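PDB 3NRV: putative transcriptional regulator (MarR/EmrR family) from Acinetobacter sp. ADP1, which probably binds DNA as a winged helix-turn-helix dimer of the MarR family and regulates transcription. Local coordinates for the interface of chains A and B. Residues are numbered along the deposited sequence; one frame, centred on the assembly and turned at random. Chains: chain A/B, Putative transcriptional regulator (MarR/EmrR family).

Contact 1: the interface of chains A and B. Residues chain A 18-19, 22, 63-64; chain B 44, 64-66.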
ATOM      1  N   ASN A  18      -1.113  -3.442  -3.372  1.00 24.16           N
ATOM      2  CA  ASN A  18      -0.976  -2.257  -2.536  1.00 25.22           C
ATOM      3  C   ASN A  18      -2.268  -1.435  -2.507  1.00 25.46           C
ATOM      4  O   ASN A  18      -2.651  -0.903  -1.470  1.00 26.45           O
ATOM      5  CB  ASN A  18       0.248  -1.424  -2.964  1.00 25.76           C
ATOM      6  CG  ASN A  18       1.572  -2.143  -2.676  1.00 25.90           C
ATOM      7  OD1 ASN A  18       1.641  -3.016  -1.805  1.00 27.91           O
ATOM      8  ND2 ASN A  18       2.624  -1.786  -3.413  1.00 25.12           N
HETATM    9  N   MSE A  19      -2.935  -1.352  -3.646  0.54 24.91           N
HETATM   10  CA  MSE A  19      -4.201  -0.653  -3.733  0.54 30.99           C
HETATM   11  C   MSE A  19      -5.264  -1.366  -2.874  0.54 32.27           C
HETATM   12  O   MSE A  19      -6.009  -0.737  -2.109  0.54 28.96           O
HETATM   13  CB  MSE A  19      -4.616  -0.606  -5.198  0.54 26.54           C
HETATM   14  CG  MSE A  19      -5.789   0.273  -5.530  0.54 34.03           C
HETATM   15 SE   MSE A  19      -7.058  -0.836  -6.483  0.54 61.57          SE
HETATM   16  CE  MSE A  19      -7.808  -1.519  -4.846  0.54 19.65           C
ATOM     17  N   ASN A  22      -4.864  -0.789   0.815  1.00 32.48           N
ATOM     18  CA  ASN A  22      -5.280   0.565   1.173  1.00 37.30           C
ATOM     19  C   ASN A  22      -6.806   0.628   1.183  1.00 46.83           C
ATOM     20  O   ASN A  22      -7.411   1.187   2.089  1.00 45.01           O
ATOM     21  CB  ASN A  22      -4.766   1.592   0.149  1.00 39.40           C
ATOM     22  CG  ASN A  22      -3.229   1.777   0.164  1.00 48.68           C
ATOM     23  OD1 ASN A  22      -2.630   2.115  -0.872  1.00 32.39           O
ATOM     24  ND2 ASN A  22      -2.598   1.592   1.330  1.00 38.22           N
ATOM     25  N   ILE A  63       5.396   5.009   3.281  1.00 24.59           N
ATOM     26  CA  ILE A  63       4.391   4.074   2.813  1.00 23.89           C
ATOM     27  C   ILE A  63       2.978   4.394   3.258  1.00 31.03           C
ATOM     28  O   ILE A  63       2.042   3.967   2.604  1.00 26.94           O
ATOM     29  CB  ILE A  63       4.739   2.607   3.126  1.00 27.64           C
ATOM     30  CG1 ILE A  63       4.506   2.272   4.606  1.00 25.05           C
ATOM     31  CG2 ILE A  63       6.153   2.279   2.663  1.00 24.76           C
ATOM     32  CD1 ILE A  63       4.452   0.737   4.823  1.00 28.78           C
ATOM     33  N   LEU A  64       2.810   5.148   4.347  1.00 25.07           N
ATOM     34  CA  LEU A  64       1.468   5.499   4.803  1.00 24.06           C
ATOM     35  C   LEU A  64       1.030   6.821   4.229  1.00 29.98           C
ATOM     36  O   LEU A  64      -0.127   7.199   4.370  1.00 31.01           O
ATOM     37  CB  LEU A  64       1.376   5.560   6.353  1.00 27.75           C
ATOM     38  CG  LEU A  64       1.615   4.249   7.101  1.00 30.15           C
ATOM     39  CD1 LEU A  64       1.259   4.441   8.572  1.00 29.53           C
ATOM     40  CD2 LEU A  64       0.756   3.101   6.472  1.00 30.25           C
TER
ATOM     41  N   ARG B  44       4.627   5.526  -6.681  1.00 20.13           N
ATOM     42  CA  ARG B  44       3.270   5.110  -7.037  1.00 25.95           C
ATOM     43  C   ARG B  44       2.524   6.230  -7.767  1.00 25.13           C
ATOM     44  O   ARG B  44       1.818   6.007  -8.751  1.00 22.45           O
ATOM     45  CB  ARG B  44       2.484   4.655  -5.786  1.00 22.65           C
ATOM     46  CG  ARG B  44       3.093   3.408  -5.084  1.00 26.41           C
ATOM     47  CD  ARG B  44       2.279   3.004  -3.839  1.00 23.38           C
ATOM     48  NE  ARG B  44       0.944   2.529  -4.230  1.00 28.44           N
ATOM     49  CZ  ARG B  44      -0.122   2.484  -3.425  1.00 28.70           C
ATOM     50  NH1 ARG B  44      -0.029   2.906  -2.175  1.00 26.83           N
ATOM     51  NH2 ARG B  44      -1.287   2.019  -3.884  1.00 26.02           N
ATOM     52  N   LEU B  64      -5.142   4.722  -6.345  1.00 27.17           N
ATOM     53  CA  LEU B  64      -4.165   4.130  -5.437  1.00 26.31           C
ATOM     54  C   LEU B  64      -4.766   3.562  -4.144  1.00 28.77           C
ATOM     55  O   LEU B  64      -4.172   2.681  -3.520  1.00 27.50           O
ATOM     56  CB  LEU B  64      -3.068   5.150  -5.084  1.00 26.60           C
ATOM     57  CG  LEU B  64      -2.207   5.647  -6.255  1.00 27.11           C
ATOM     58  CD1 LEU B  64      -1.149   6.646  -5.742  1.00 25.78           C
ATOM     59  CD2 LEU B  64      -1.535   4.480  -6.981  1.00 25.92           C
ATOM     60  N   GLY B  65      -5.912   4.100  -3.722  1.00 28.89           N
ATOM     61  CA  GLY B  65      -6.463   3.764  -2.420  1.00 27.37           C
ATOM     62  C   GLY B  65      -5.887   4.545  -1.248  1.00 34.08           C
ATOM     63  O   GLY B  65      -6.269   4.314  -0.093  1.00 31.35           O
ATOM     64  N   LEU B  66      -4.945   5.445  -1.516  1.00 30.34           N
ATOM     65  CA  LEU B  66      -4.472   6.334  -0.458  1.00 33.35           C
ATOM     66  C   LEU B  66      -5.469   7.459  -0.366  1.00 31.46           C
ATOM     67  O   LEU B  66      -5.976   7.898  -1.391  1.00 27.32           O
ATOM     68  CB  LEU B  66      -3.094   6.911  -0.786  1.00 33.13           C
ATOM     69  CG  LEU B  66      -1.891   5.976  -0.674  1.00 38.35           C
ATOM     70  CD1 LEU B  66      -0.647   6.639  -1.246  1.00 34.35           C
ATOM     71  CD2 LEU B  66      -1.672   5.570   0.771  1.00 34.30           C
TER
HETATM   72  O   HOH W   1       2.264   3.824  -0.461  1.00 30.76           O
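Helix 13-26 of chain A carries A:Asn22 against the C-terminal end of helix 57-64 of chain B, where B:Leu64 still has helical torsions and B:Gly65 turns to a positive phi of 83°, a conformation that glycine adopts with little strain. In this MarR-family regulator helix 57-64 and the helix after it form the helix-turn-helix of the winged DNA-binding domain, and B:Arg44 lies on the preceding helix 40-51. A:Asn22 and B:Arg44 meet tip to tip. The guanidinium approaches end-on and gives both terminal nitrogens to one amide oxygen. NH1 of B:Arg44 bonds OD1 of A:Asn22 at 3.0 Å, in the carbonyl plane. The bond from NH2 of B:Arg44 to OD1 of A:Asn22, nearly along the C=O axis, is longer (3.3 Å) and less straight. OD1 lies in the guanidinium plane, with the amide turned 31° from it. Asparagine suits the place: with CG anti to the carbonyl carbon (chi1 -68°), its short chain brings a carbonyl oxygen to the arginine while CB packs 3.8 Å from CA of B:Gly65. The long arginine chain, extended to CD and then bent, suits a donor that must span the gap from helix 40-51. Its NH2 also bonds the main-chain O of B:Leu64 at 3.0 Å, on a lone pair but tilted from the guanidinium plane, so that the arginine braces the helix end of its own chain. CB of A:Asn18 sits over one guanidinium face, toward its rim, 4.0 Å from CZ of B:Arg44. At the in-plane edge, NH1 bonds a water that links it to the carbonyl O of A:Ile63, near the end of helix 57-64 in chain A. CD2 of B:Leu66 flanks both amide atoms of A:Asn22.

Contact 2: the interface of chains A and B. Residues chain A 17, 20-21, 24, 134, 138; chain B 13, 16-17, 20, 138, 141.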
ATOM      1  N   ILE A  17      -2.053  -5.302  -5.330  1.00 23.67           N
ATOM      2  CA  ILE A  17      -1.904  -5.668  -3.922  1.00 21.75           C
ATOM      3  C   ILE A  17      -1.917  -4.434  -3.015  1.00 27.72           C
ATOM      4  O   ILE A  17      -2.620  -4.389  -1.999  1.00 23.89           O
ATOM      5  CB  ILE A  17      -0.583  -6.463  -3.712  1.00 21.94           C
ATOM      6  CG1 ILE A  17      -0.731  -7.888  -4.258  1.00 25.12           C
ATOM      7  CG2 ILE A  17      -0.187  -6.499  -2.230  1.00 25.04           C
ATOM      8  CD1 ILE A  17       0.604  -8.559  -4.594  1.00 30.44           C
ATOM      9  N   LEU A  20      -5.323  -2.688  -2.994  1.00 31.72           N
ATOM     10  CA  LEU A  20      -6.311  -3.456  -2.252  1.00 30.64           C
ATOM     11  C   LEU A  20      -6.102  -3.332  -0.740  1.00 33.03           C
ATOM     12  O   LEU A  20      -7.061  -3.150   0.011  1.00 30.24           O
ATOM     13  CB  LEU A  20      -6.320  -4.913  -2.713  1.00 24.53           C
ATOM     14  CG  LEU A  20      -7.381  -5.804  -2.096  1.00 37.88           C
ATOM     15  CD1 LEU A  20      -8.781  -5.209  -2.345  1.00 29.95           C
ATOM     16  CD2 LEU A  20      -7.247  -7.207  -2.675  1.00 34.66           C
ATOM     17  N   ALA A  21      -4.854  -3.391  -0.284  1.00 28.66           N
ATOM     18  CA  ALA A  21      -4.598  -3.200   1.140  1.00 32.14           C
ATOM     19  C   ALA A  21      -5.066  -1.820   1.630  1.00 30.47           C
ATOM     20  O   ALA A  21      -5.597  -1.702   2.729  1.00 35.61           O
ATOM     21  CB  ALA A  21      -3.122  -3.421   1.475  1.00 25.92           C
ATOM     22  N   LEU A  24      -9.017  -1.732   1.501  1.00 33.09           N
ATOM     23  CA  LEU A  24      -9.563  -2.466   2.624  1.00 35.26           C
ATOM     24  C   LEU A  24      -9.432  -1.610   3.877  1.00 49.70           C
ATOM     25  O   LEU A  24     -10.255  -1.692   4.786  1.00 50.08           O
ATOM     26  CB  LEU A  24      -8.814  -3.779   2.837  1.00 33.35           C
ATOM     27  CG  LEU A  24      -9.100  -4.932   1.888  1.00 49.23           C
ATOM     28  CD1 LEU A  24      -8.008  -5.967   1.992  1.00 43.18           C
ATOM     29  CD2 LEU A  24     -10.450  -5.537   2.207  1.00 56.04           C
ATOM     30  N   LEU A 134      -7.144 -18.414  -3.220  1.00 32.62           N
ATOM     31  CA  LEU A 134      -6.711 -17.106  -2.751  1.00 28.59           C
ATOM     32  C   LEU A 134      -5.579 -17.246  -1.736  1.00 31.64           C
ATOM     33  O   LEU A 134      -4.534 -16.592  -1.843  1.00 30.11           O
ATOM     34  CB  LEU A 134      -7.880 -16.348  -2.141  1.00 28.02           C
ATOM     35  CG  LEU A 134      -7.484 -15.011  -1.515  1.00 31.43           C
ATOM     36  CD1 LEU A 134      -6.952 -14.078  -2.608  1.00 28.86           C
ATOM     37  CD2 LEU A 134      -8.683 -14.400  -0.797  1.00 29.16           C
ATOM     38  N   LEU A 138      -1.703 -16.029  -2.066  1.00 25.97           N
ATOM     39  CA  LEU A 138      -1.175 -15.035  -1.140  1.00 30.76           C
ATOM     40  C   LEU A 138       0.076 -15.569  -0.458  1.00 30.06           C
ATOM     41  O   LEU A 138       1.033 -14.824  -0.212  1.00 28.68           O
ATOM     42  CB  LEU A 138      -2.228 -14.628  -0.098  1.00 28.74           C
ATOM     43  CG  LEU A 138      -3.374 -13.735  -0.612  1.00 29.58           C
ATOM     44  CD1 LEU A 138      -4.446 -13.545   0.456  1.00 28.44           C
ATOM     45  CD2 LEU A 138      -2.836 -12.375  -1.097  1.00 28.42           C
TER
ATOM     46  N   ALA B  13      -8.097 -12.794   5.300  1.00 36.38           N
ATOM     47  CA  ALA B  13      -7.717 -12.193   4.031  1.00 43.46           C
ATOM     48  C   ALA B  13      -7.153 -10.794   4.216  1.00 36.05           C
ATOM     49  O   ALA B  13      -6.106 -10.465   3.656  1.00 33.77           O
ATOM     50  CB  ALA B  13      -8.889 -12.161   3.069  1.00 37.19           C
ATOM     51  N   GLN B  16      -3.671 -11.073   5.908  1.00 30.20           N
ATOM     52  CA  GLN B  16      -2.681 -11.588   4.979  1.00 26.19           C
ATOM     53  C   GLN B  16      -2.303 -10.529   3.936  1.00 29.80           C
ATOM     54  O   GLN B  16      -1.122 -10.331   3.630  1.00 26.90           O
ATOM     55  CB  GLN B  16      -3.202 -12.834   4.252  1.00 31.35           C
ATOM     56  CG  GLN B  16      -3.237 -14.088   5.102  1.00 38.80           C
ATOM     57  CD  GLN B  16      -1.958 -14.292   5.884  1.00 44.89           C
ATOM     58  OE1 GLN B  16      -0.850 -14.198   5.343  1.00 40.60           O
ATOM     59  NE2 GLN B  16      -2.104 -14.579   7.171  1.00 45.07           N
ATOM     60  N   ILE B  17      -3.315  -9.871   3.380  1.00 26.63           N
ATOM     61  CA  ILE B  17      -3.081  -8.905   2.318  1.00 26.59           C
ATOM     62  C   ILE B  17      -2.329  -7.692   2.868  1.00 31.01           C
ATOM     63  O   ILE B  17      -1.436  -7.157   2.207  1.00 24.21           O
ATOM     64  CB  ILE B  17      -4.384  -8.471   1.659  1.00 26.67           C
ATOM     65  CG1 ILE B  17      -4.856  -9.589   0.713  1.00 28.91           C
ATOM     66  CG2 ILE B  17      -4.193  -7.164   0.885  1.00 30.49           C
ATOM     67  CD1 ILE B  17      -6.281  -9.439   0.286  1.00 28.75           C
ATOM     68  N   LEU B  20       1.395  -8.656   3.616  1.00 28.81           N
ATOM     69  CA  LEU B  20       2.051  -8.762   2.321  1.00 32.67           C
ATOM     70  C   LEU B  20       2.350  -7.365   1.792  1.00 23.73           C
ATOM     71  O   LEU B  20       3.487  -7.032   1.503  1.00 26.72           O
ATOM     72  CB  LEU B  20       1.136  -9.482   1.327  1.00 27.61           C
ATOM     73  CG  LEU B  20       1.563  -9.476  -0.140  1.00 25.78           C
ATOM     74  CD1 LEU B  20       2.936 -10.146  -0.341  1.00 26.71           C
ATOM     75  CD2 LEU B  20       0.491 -10.167  -0.988  1.00 24.48           C
ATOM     76  N   LEU B 138      -8.057 -10.888  -6.991  1.00 24.01           N
ATOM     77  CA  LEU B 138      -7.887  -9.542  -6.433  1.00 24.18           C
ATOM     78  C   LEU B 138      -9.018  -8.617  -6.888  1.00 27.69           C
ATOM     79  O   LEU B 138      -9.524  -7.795  -6.125  1.00 26.40           O
ATOM     80  CB  LEU B 138      -6.528  -8.947  -6.807  1.00 22.59           C
ATOM     81  CG  LEU B 138      -5.301  -9.730  -6.295  1.00 28.82           C
ATOM     82  CD1 LEU B 138      -3.990  -9.088  -6.742  1.00 24.34           C
ATOM     83  CD2 LEU B 138      -5.339  -9.888  -4.784  1.00 30.35           C
ATOM     84  N   LEU B 141     -12.057  -9.384  -4.909  1.00 31.32           N
ATOM     85  CA  LEU B 141     -11.929  -8.725  -3.597  1.00 23.97           C
ATOM     86  C   LEU B 141     -12.200  -7.220  -3.666  1.00 29.81           C
ATOM     87  O   LEU B 141     -12.915  -6.667  -2.828  1.00 37.54           O
ATOM     88  CB  LEU B 141     -10.543  -8.970  -2.994  1.00 29.10           C
ATOM     89  CG  LEU B 141     -10.271 -10.424  -2.637  1.00 34.08           C
ATOM     90  CD1 LEU B 141      -8.803 -10.664  -2.320  1.00 36.31           C
ATOM     91  CD2 LEU B 141     -11.177 -10.830  -1.468  1.00 39.82           C
TER
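B:Ile17 and A:Leu138 cross obliquely, the ethyl branch of the isoleucine meeting both methyls of the leucine, with CG1 of B:Ile17 3.9 Å from CD2 of A:Leu138. The contact is a hydrophobic core built from N-terminal and C-terminal helices of both MarR-family subunits, and no polar group of one chain bonds the other here. B:Ile17 touches chain A with each of its branches. CG1 stands anti to the carbonyl carbon (chi1 -77°), leaving CG2 of B:Ile17 anti to the backbone N and pointed at helix 13-26 of chain A, where it rests 3.9 Å from CB of A:Ala21. The small alanine lets the two backbones come near, and a beta-branched residue can fill both directions at once. The end of the ethyl branch, CD1 of B:Ile17, reaches CD2 of A:Leu20 at 3.8 Å. That same methyl is shared: CB of B:Leu141, which crosses at about a right angle, lies 3.8 Å from CD2 of A:Leu20. CD2 of B:Leu138 is 3.9 Å from CD2 of A:Leu20. With CG anti to the backbone N (chi1 -175°), A:Leu20 extends CD2 among these partners from two helices of chain B. A:Leu134 instead meets B:Leu141 tip to tip, CD1 to CD1 at 3.9 Å. A:Ile17 and B:Leu20 cross at about a right angle, both CG2 and CD1 of the isoleucine packing on CD2 of the leucine. B:Leu20 also turns CD2 toward A:Leu138, while at the edge of the patch B:Gln16 offers its aliphatic CB to CD1 of A:Leu138, 4.1 Å away. Forked leucines suit such packing because their two methyls can serve different neighbours. By interlocking the terminal helices, the contact would hold together the dimer of the deposited assembly, the form in which MarR-family proteins typically present two DNA-binding domains.

Contact 1 and contact 2 lie about 12 Å apart, measured between the centres of their C-alpha atoms, and share helix 13-26 of chain A. A:Asn18, A:Met19 and A:Asn22 of that helix serve contact 1, whereas A:Ile17, A:Leu20, A:Ala21 and A:Leu24 serve contact 2, so one helix presents a face with two asparagines and a selenomethionine to the partner's DNA-binding domain and an apolar face to the dimer core. Contact 2 would supply hydrophobic cohesion, and contact 1 a directional link that may couple the spacing of the DNA-binding domains to the dimer. The whole interface departs from exact two-fold symmetry.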